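Local atomic coordinates of profilin-2 (Mus musculus, PDB entry 2V8F), a protein that binds actin and proline-rich ligands, including the formin homology 1 domain of mDia1 and the proline-rich domain of VASP, and so probably links actin to its assembly factors. Residues V39-I43 against V111-G115; I51-R56 against D76-V80. One frame throughout, in Å; residues are numbered along the deposited sequence. Where two conformers were deposited one is given.

Contact 1: V39-I43 against V111-G115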
loop_
_atom_site.group_PDB
_atom_site.type_symbol
_atom_site.label_atom_id
_atom_site.label_comp_id
_atom_site.label_asym_id
_atom_site.label_seq_id
_atom_site.Cartn_x
_atom_site.Cartn_y
_atom_site.Cartn_z
ATOM N N VAL A 39 -13.382 1.358 -6.432
ATOM C CA VAL A 39 -14.093 2.124 -7.454
ATOM C C VAL A 39 -13.162 3.092 -8.174
ATOM O O VAL A 39 -13.421 3.402 -9.329
ATOM C CB VAL A 39 -15.323 2.919 -6.943
ATOM C CG1 VAL A 39 -16.282 1.896 -6.356
ATOM C CG2 VAL A 39 -14.916 3.999 -5.973
ATOM N N PHE A 40 -12.093 3.504 -7.522
ATOM C CA PHE A 40 -11.224 4.501 -8.134
ATOM C C PHE A 40 -10.551 3.998 -9.417
ATOM O O PHE A 40 -10.313 4.750 -10.341
ATOM C CB PHE A 40 -10.162 5.000 -7.181
ATOM C CG PHE A 40 -10.641 5.864 -6.019
ATOM C CD1 PHE A 40 -11.834 6.528 -5.983
ATOM C CD2 PHE A 40 -9.803 5.998 -4.934
ATOM C CE1 PHE A 40 -12.223 7.304 -4.893
ATOM C CE2 PHE A 40 -10.139 6.779 -3.829
ATOM C CZ PHE A 40 -11.347 7.413 -3.832
ATOM N N GLN A 41 -10.269 2.708 -9.437
ATOM C CA GLN A 41 -9.612 2.173 -10.617
ATOM C C GLN A 41 -10.485 2.296 -11.842
ATOM O O GLN A 41 -9.937 2.227 -12.964
ATOM C CB GLN A 41 -9.339 0.695 -10.294
ATOM C CG GLN A 41 -8.498 0.102 -11.383
ATOM C CD GLN A 41 -8.118 -1.348 -11.299
ATOM O OE1 GLN A 41 -8.831 -2.188 -10.753
ATOM N NE2 GLN A 41 -6.945 -1.637 -11.867
ATOM N N SER A 42 -11.814 2.430 -11.711
ATOM C CA SER A 42 -12.688 2.594 -12.859
ATOM C C SER A 42 -13.200 4.020 -13.035
ATOM O O SER A 42 -14.141 4.198 -13.810
ATOM C CB SER A 42 -13.896 1.649 -12.766
ATOM O OG SER A 42 -13.414 0.346 -13.020
ATOM N N ILE A 43 -12.548 5.006 -12.441
ATOM C CA ILE A 43 -12.916 6.383 -12.781
ATOM C C ILE A 43 -12.717 6.590 -14.272
ATOM O O ILE A 43 -11.744 6.130 -14.869
ATOM C CB ILE A 43 -12.055 7.369 -11.978
ATOM C CG1 ILE A 43 -12.527 7.420 -10.514
ATOM C CG2 ILE A 43 -11.942 8.780 -12.602
ATOM C CD1 ILE A 43 -11.523 8.063 -9.561
ATOM N N VAL A 111 -5.420 13.796 -6.652
ATOM C CA VAL A 111 -5.200 12.836 -5.615
ATOM C C VAL A 111 -6.540 12.445 -5.024
ATOM O O VAL A 111 -7.253 13.342 -4.559
ATOM C CB VAL A 111 -4.304 13.412 -4.523
ATOM C CG1 VAL A 111 -4.148 12.407 -3.382
ATOM C CG2 VAL A 111 -2.979 13.868 -5.122
ATOM N N PHE A 112 -6.905 11.171 -5.041
ATOM C CA PHE A 112 -8.117 10.660 -4.435
ATOM C C PHE A 112 -7.773 9.739 -3.259
ATOM O O PHE A 112 -6.914 8.882 -3.399
ATOM C CB PHE A 112 -8.933 9.852 -5.461
ATOM C CG PHE A 112 -9.627 10.590 -6.548
ATOM C CD1 PHE A 112 -8.966 10.982 -7.706
ATOM C CD2 PHE A 112 -10.962 10.905 -6.428
ATOM C CE1 PHE A 112 -9.677 11.654 -8.681
ATOM C CE2 PHE A 112 -11.668 11.566 -7.397
ATOM C CZ PHE A 112 -10.984 11.986 -8.538
ATOM N N VAL A 113 -8.506 9.925 -2.163
ATOM C CA VAL A 113 -8.463 8.979 -1.052
ATOM C C VAL A 113 -9.888 8.664 -0.640
ATOM O O VAL A 113 -10.748 9.535 -0.613
ATOM C CB VAL A 113 -7.599 9.496 0.127
ATOM C CG1 VAL A 113 -6.135 9.679 -0.261
ATOM C CG2 VAL A 113 -8.182 10.787 0.652
ATOM N N MET A 114 -10.146 7.429 -0.240
ATOM C CA MET A 114 -11.369 6.984 0.380
ATOM C C MET A 114 -11.086 6.406 1.754
ATOM O O MET A 114 -10.261 5.518 1.885
ATOM C CB MET A 114 -12.067 5.936 -0.504
ATOM C CG MET A 114 -13.402 5.512 0.096
ATOM S SD MET A 114 -14.171 4.167 -0.793
ATOM C CE MET A 114 -14.428 4.825 -2.421
ATOM N N GLY A 115 -11.807 6.929 2.764
ATOM C CA GLY A 115 -11.563 6.337 4.099
ATOM C C GLY A 115 -12.258 4.999 4.202
ATOM O O GLY A 115 -13.244 4.673 3.561
#

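Contact 2: I51-R56 against D76-V80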
loop_
_atom_site.group_PDB
_atom_site.type_symbol
_atom_site.label_atom_id
_atom_site.label_comp_id
_atom_site.label_asym_id
_atom_site.label_seq_id
_atom_site.Cartn_x
_atom_site.Cartn_y
_atom_site.Cartn_z
ATOM N N ILE A 51 -15.523 16.398 -12.043
ATOM C CA ILE A 51 -14.774 16.862 -10.878
ATOM C C ILE A 51 -14.074 18.190 -11.169
ATOM O O ILE A 51 -14.084 19.059 -10.290
ATOM C CB ILE A 51 -13.756 15.767 -10.447
ATOM C CG1 ILE A 51 -14.457 14.492 -9.936
ATOM C CG2 ILE A 51 -12.737 16.309 -9.463
ATOM C CD1 ILE A 51 -14.864 14.561 -8.486
ATOM N N VAL A 52 -13.461 18.367 -12.311
ATOM C CA VAL A 52 -12.616 19.537 -12.554
ATOM C C VAL A 52 -13.238 20.644 -13.389
ATOM O O VAL A 52 -12.580 21.655 -13.650
ATOM C CB VAL A 52 -11.277 19.098 -13.172
ATOM C CG1 VAL A 52 -10.574 18.039 -12.328
ATOM C CG2 VAL A 52 -11.431 18.607 -14.609
ATOM N N GLY A 53 -14.457 20.463 -13.894
ATOM C CA GLY A 53 -14.993 21.371 -14.898
ATOM C C GLY A 53 -15.449 22.706 -14.377
ATOM O O GLY A 53 -15.450 22.998 -13.193
ATOM N N LYS A 54 -15.860 23.508 -15.345
ATOM C CA LYS A 54 -16.226 24.892 -15.044
ATOM C C LYS A 54 -17.488 24.995 -14.218
ATOM O O LYS A 54 -17.667 25.941 -13.455
ATOM C CB LYS A 54 -16.455 25.622 -16.377
ATOM C CG LYS A 54 -16.693 27.119 -16.293
ATOM C CD LYS A 54 -16.889 27.754 -17.666
ATOM C CE LYS A 54 -17.618 29.077 -17.528
ATOM N NZ LYS A 54 -17.783 29.858 -18.788
ATOM N N ASP A 55 -18.366 24.036 -14.401
ATOM C CA ASP A 55 -19.596 24.078 -13.617
ATOM C C ASP A 55 -19.354 23.548 -12.222
ATOM O O ASP A 55 -19.091 22.363 -11.991
ATOM C CB ASP A 55 -20.619 23.263 -14.412
ATOM C CG ASP A 55 -21.927 23.073 -13.706
ATOM O OD1 ASP A 55 -22.145 23.638 -12.609
ATOM O OD2 ASP A 55 -22.744 22.330 -14.273
ATOM N N ARG A 56 -19.426 24.433 -11.222
ATOM C CA ARG A 56 -19.156 24.106 -9.835
ATOM C C ARG A 56 -20.483 24.018 -9.072
ATOM O O ARG A 56 -20.453 24.067 -7.850
ATOM C CB ARG A 56 -18.210 25.100 -9.169
ATOM C CG ARG A 56 -16.906 25.457 -9.862
ATOM C CD ARG A 56 -16.085 24.283 -10.318
ATOM N NE ARG A 56 -15.657 23.419 -9.218
ATOM C CZ ARG A 56 -15.162 22.208 -9.474
ATOM N NH1 ARG A 56 -15.022 21.735 -10.707
ATOM N NH2 ARG A 56 -14.790 21.454 -8.454
ATOM N N ASP A 76 -16.812 21.944 -1.983
ATOM C CA ASP A 76 -16.016 22.180 -3.177
ATOM C C ASP A 76 -15.070 23.363 -2.971
ATOM O O ASP A 76 -15.587 24.491 -2.962
ATOM C CB ASP A 76 -16.871 22.462 -4.411
ATOM C CG ASP A 76 -16.006 22.785 -5.622
ATOM O OD1 ASP A 76 -14.893 22.257 -5.653
ATOM O OD2 ASP A 76 -16.483 23.615 -6.443
ATOM N N SER A 77 -13.807 23.119 -2.819
ATOM C CA SER A 77 -12.754 24.134 -2.752
ATOM C C SER A 77 -11.704 23.864 -3.821
ATOM O O SER A 77 -10.526 24.211 -3.642
ATOM C CB SER A 77 -12.131 24.208 -1.360
ATOM O OG SER A 77 -13.082 24.580 -0.378
ATOM N N LEU A 78 -12.099 23.193 -4.907
ATOM C CA LEU A 78 -11.099 22.671 -5.841
ATOM C C LEU A 78 -10.267 23.761 -6.531
ATOM O O LEU A 78 -9.114 23.549 -6.862
ATOM C CB LEU A 78 -11.679 21.757 -6.884
ATOM C CG LEU A 78 -10.695 20.693 -7.388
ATOM C CD1 LEU A 78 -10.418 19.643 -6.345
ATOM C CD2 LEU A 78 -11.241 20.081 -8.691
ATOM N N TYR A 79 -10.922 24.919 -6.670
ATOM C CA TYR A 79 -10.302 26.087 -7.284
ATOM C C TYR A 79 -10.160 27.245 -6.287
ATOM O O TYR A 79 -10.142 28.372 -6.733
ATOM C CB TYR A 79 -11.068 26.551 -8.547
ATOM C CG TYR A 79 -10.942 25.481 -9.629
ATOM C CD1 TYR A 79 -9.772 25.392 -10.363
ATOM C CD2 TYR A 79 -11.936 24.558 -9.895
ATOM C CE1 TYR A 79 -9.566 24.465 -11.352
ATOM C CE2 TYR A 79 -11.755 23.587 -10.886
ATOM C CZ TYR A 79 -10.578 23.542 -11.593
ATOM O OH TYR A 79 -10.331 22.614 -12.593
ATOM N N VAL A 80 -10.057 26.946 -5.000
ATOM C CA VAL A 80 -9.792 27.874 -3.910
ATOM C C VAL A 80 -8.280 27.847 -3.664
ATOM O O VAL A 80 -7.668 26.831 -3.359
ATOM C CB VAL A 80 -10.548 27.560 -2.616
ATOM C CG1 VAL A 80 -10.120 28.460 -1.468
ATOM C CG2 VAL A 80 -12.064 27.694 -2.862
HETATM O O HOH W 1 -18.727 25.073 -5.960
#

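Contact 1: V39-I43 against V111-G115
F40 packs its ring on strand 109-114, against F112 and M114. The CB of F112 lies over one face of the F40 ring, 3.9 Å from the ring centroid and 18° off its normal, a CH-pi contact. Beyond that carbon the F112 ring turns its edge to the same face, an edge-to-face pair, centroids 5.4 Å apart and planes at 52°. The far end of F40 meets the strand backbone: its CE2 comes within 3.6 Å of M114 N, while V113 C lies in the ring plane. M114 extends from the strand toward V39, crossing it at about a right angle, and its bend at chi3 (-61°) brings CE to 3.7 Å from V39 CG2. On F112, I43 CD1 sits almost centrally over one face, 4.0 Å from the ring centroid. I43 N bonds to F40 O, helping hold both side chains on one short turn, and E19 accepts from N of V39 and F40. The loop between strand 31-34 and helix 45-52 is thus packed on an inner strand, whose neighbours add A21 and V101 against F40. With no hydrogen bond crossing it, this buried contact rests on shape and dispersion, which flat rings and a thioether suit.

Contact 2: I51-R56 against D76-V80
R56 and D76 form a side-on salt bridge, one nitrogen to each carboxylate oxygen. NE meets OD2 of D76 at 2.9 Å on its syn side, though somewhat out of the carboxylate plane, whereas NH2 reaches OD1 nearly straight (172°) but from above that plane, since the two flat groups are turned 50° apart. The same guanidinium also serves the C-terminal end of helix 45-52: NH1 and NH2 both donate to I51 O, and NH1 adds a 2.8 Å bond to G53 O on a lone pair. Bends at chi2 and chi3 fold the arginine back over its own loop. Five bonds thus fix the rotation of the group. D76 OD1 also accepts from L78 N, an Asx turn, on the opposite face from R56 NH2; a water joins OD2 to R56 O. Y79 turns its ring edge to one guanidinium face, planes 85° apart, and its OH donates to V52 O, 2.7 Å away. L78 CD2 packs 4.1 Å from I51 CG2. Aspartate suits a place binding both arginine and turn. The contact ties the helix C-terminus to the end of strand 69-77, with M86 of strand 85-90 touching R56, D76 and L78 and a sodium ion near D76.

Both contacts hold a connection against the one antiparallel sheet of the profilin fold, and along the chain contact 2 is nested within the loop that contact 1 closes. Their centres lie about 17 Å apart and they do not touch. Segment 39-43 leads toward helix 45-52 and segment 51-56 holds its last residues and exit, so that the approach is packed on strand 109-114 and the exit on the end of strand 69-77. I51 and V52 of contact 2 also touch L110 on the former strand. Contact 1 is buried and apolar, joined through rings and methyls, whereas contact 2 is only partly buried and relies on charge and directed bonds, with water taking part.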